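Inorganic pyrophosphatase (Shewanella sp. AS-11, PDB 6LL8) probably hydrolyses diphosphate to two phosphates as a metal-dependent (type II) pyrophosphatase, using manganese as cofactor and also binding magnesium. Local coordinates at residues Ala20-Tyr25 against Thr119-Met124. Residues are numbered along the deposited sequence; the frame is centred on the assembly and turned at random. Where two conformers were deposited one is given.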
loop_
_atom_site.group_PDB
_atom_site.type_symbol
_atom_site.label_atom_id
_atom_site.label_comp_id
_atom_site.label_asym_id
_atom_site.label_seq_id
_atom_site.Cartn_x
_atom_site.Cartn_y
_atom_site.Cartn_z
ATOM N N ALA A 20 -3.070 9.453 5.966
ATOM C CA ALA A 20 -3.185 9.775 7.408
ATOM C C ALA A 20 -3.082 11.293 7.611
ATOM O O ALA A 20 -3.867 11.864 8.383
ATOM C CB ALA A 20 -2.147 9.041 8.190
ATOM N N ILE A 21 -2.140 11.934 6.949
ATOM C CA ILE A 21 -1.966 13.405 7.066
ATOM C C ILE A 21 -3.230 14.085 6.550
ATOM O O ILE A 21 -3.766 14.994 7.200
ATOM C CB ILE A 21 -0.728 13.861 6.289
ATOM C CG1 ILE A 21 0.547 13.316 6.927
ATOM C CG2 ILE A 21 -0.692 15.381 6.212
ATOM C CD1 ILE A 21 1.801 13.535 6.110
ATOM N N ALA A 22 -3.699 13.686 5.379
ATOM C CA ALA A 22 -4.833 14.363 4.734
ATOM C C ALA A 22 -6.114 14.173 5.543
ATOM O O ALA A 22 -6.897 15.139 5.711
ATOM C CB ALA A 22 -4.998 13.842 3.329
ATOM N N LEU A 23 -6.384 12.977 6.044
ATOM C CA LEU A 23 -7.614 12.756 6.814
ATOM C C LEU A 23 -7.496 13.399 8.176
ATOM O O LEU A 23 -8.497 13.959 8.659
ATOM C CB LEU A 23 -7.937 11.278 6.903
ATOM C CG LEU A 23 -9.183 10.937 7.709
ATOM C CD1 LEU A 23 -10.417 11.664 7.246
ATOM C CD2 LEU A 23 -9.417 9.430 7.717
ATOM N N ALA A 24 -6.335 13.370 8.836
ATOM C CA ALA A 24 -6.226 14.073 10.134
ATOM C C ALA A 24 -6.530 15.558 9.944
ATOM O O ALA A 24 -7.199 16.172 10.792
ATOM C CB ALA A 24 -4.875 13.872 10.757
ATOM N N TYR A 25 -6.038 16.170 8.879
ATOM C CA TYR A 25 -6.304 17.604 8.642
ATOM C C TYR A 25 -7.801 17.811 8.527
ATOM O O TYR A 25 -8.379 18.730 9.126
ATOM C CB TYR A 25 -5.566 18.084 7.401
ATOM C CG TYR A 25 -5.862 19.536 7.083
ATOM C CD1 TYR A 25 -5.194 20.562 7.713
ATOM C CD2 TYR A 25 -6.859 19.869 6.203
ATOM C CE1 TYR A 25 -5.517 21.872 7.414
ATOM C CE2 TYR A 25 -7.233 21.169 5.929
ATOM C CZ TYR A 25 -6.537 22.184 6.534
ATOM O OH TYR A 25 -6.871 23.504 6.277
ATOM N N THR A 119 -8.132 8.948 -3.032
ATOM C CA THR A 119 -9.300 9.295 -3.885
ATOM C C THR A 119 -10.544 9.349 -3.009
ATOM O O THR A 119 -11.401 10.253 -3.162
ATOM C CB THR A 119 -9.414 8.324 -5.041
ATOM O OG1 THR A 119 -8.204 8.443 -5.790
ATOM C CG2 THR A 119 -10.617 8.576 -5.914
ATOM N N VAL A 120 -10.685 8.377 -2.118
ATOM C CA VAL A 120 -11.840 8.337 -1.196
ATOM C C VAL A 120 -11.726 9.487 -0.188
ATOM O O VAL A 120 -12.726 10.133 0.136
ATOM C CB VAL A 120 -11.934 6.980 -0.499
ATOM C CG1 VAL A 120 -13.233 6.922 0.308
ATOM C CG2 VAL A 120 -11.874 5.832 -1.484
ATOM N N ILE A 121 -10.539 9.785 0.333
ATOM C CA ILE A 121 -10.400 10.920 1.255
ATOM C C ILE A 121 -10.800 12.206 0.541
ATOM O O ILE A 121 -11.443 13.044 1.163
ATOM C CB ILE A 121 -8.980 10.944 1.839
ATOM C CG1 ILE A 121 -8.732 9.688 2.674
ATOM C CG2 ILE A 121 -8.764 12.198 2.654
ATOM C CD1 ILE A 121 -7.291 9.485 3.096
ATOM N N LYS A 122 -10.490 12.371 -0.733
ATOM C CA LYS A 122 -10.941 13.582 -1.455
ATOM C C LYS A 122 -12.464 13.617 -1.449
ATOM O O LYS A 122 -13.042 14.699 -1.263
ATOM C CB LYS A 122 -10.330 13.592 -2.851
ATOM C CG LYS A 122 -10.292 14.945 -3.509
ATOM C CD LYS A 122 -11.502 15.406 -4.125
ATOM C CE LYS A 122 -11.241 16.750 -4.820
ATOM N NZ LYS A 122 -12.483 17.141 -5.477
ATOM N N MET A 123 -13.114 12.486 -1.645
ATOM C CA MET A 123 -14.598 12.430 -1.575
ATOM C C MET A 123 -15.076 12.877 -0.196
ATOM O O MET A 123 -16.136 13.513 -0.105
ATOM C CB MET A 123 -15.127 11.018 -1.830
ATOM C CG MET A 123 -14.929 10.540 -3.237
ATOM S SD MET A 123 -15.341 8.763 -3.282
ATOM C CE MET A 123 -14.936 8.367 -4.981
ATOM N N MET A 124 -14.328 12.568 0.848
ATOM C CA MET A 124 -14.704 13.031 2.198
ATOM C C MET A 124 -14.580 14.548 2.316
ATOM O O MET A 124 -15.486 15.208 2.860
ATOM C CB MET A 124 -13.848 12.313 3.236
ATOM C CG MET A 124 -14.015 10.829 3.233
ATOM S SD MET A 124 -12.894 9.932 4.339
ATOM C CE MET A 124 -13.620 10.322 5.910
#
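Helices 14-29 and 117-128 of the N-terminal DHH domain pack side by side against its parallel sheet, with Leu23 and Ile121 level with each other. Segments 20-25 and 119-124 are nearly parallel, at 10°, and their axes come within 10.2 Å of each other. Ile121 reaches across with both branches. CG2 meets CB of Ala22 at 4.2 Å and the backbone N of Leu23 at the same distance. CD1, at the end of the other branch, lies 4.3 Å from CB of Leu23. Farther along, the side chains of Leu23 and Met124 cross at a slant. CE of Met124 sits 3.7 Å from CD1 of Leu23, and SD is 4.2 Å from that same methyl. The bend at chi3 of Met124 (74°) turns CE toward the leucine. Val93 of strand 88-94 touches Leu23, Ile121 and Met124, while Met140 of helix 134-147 touches Ala22. The side chain of Ile121 is about 6 Å from that of Asp15, a magnesium ligand, and about 9 Å from a magnesium ion. No hydrogen bond joins the segments, and all four touching residues are buried. The side-chain contacts are all apolar: van der Waals packing in the core behind the metal site.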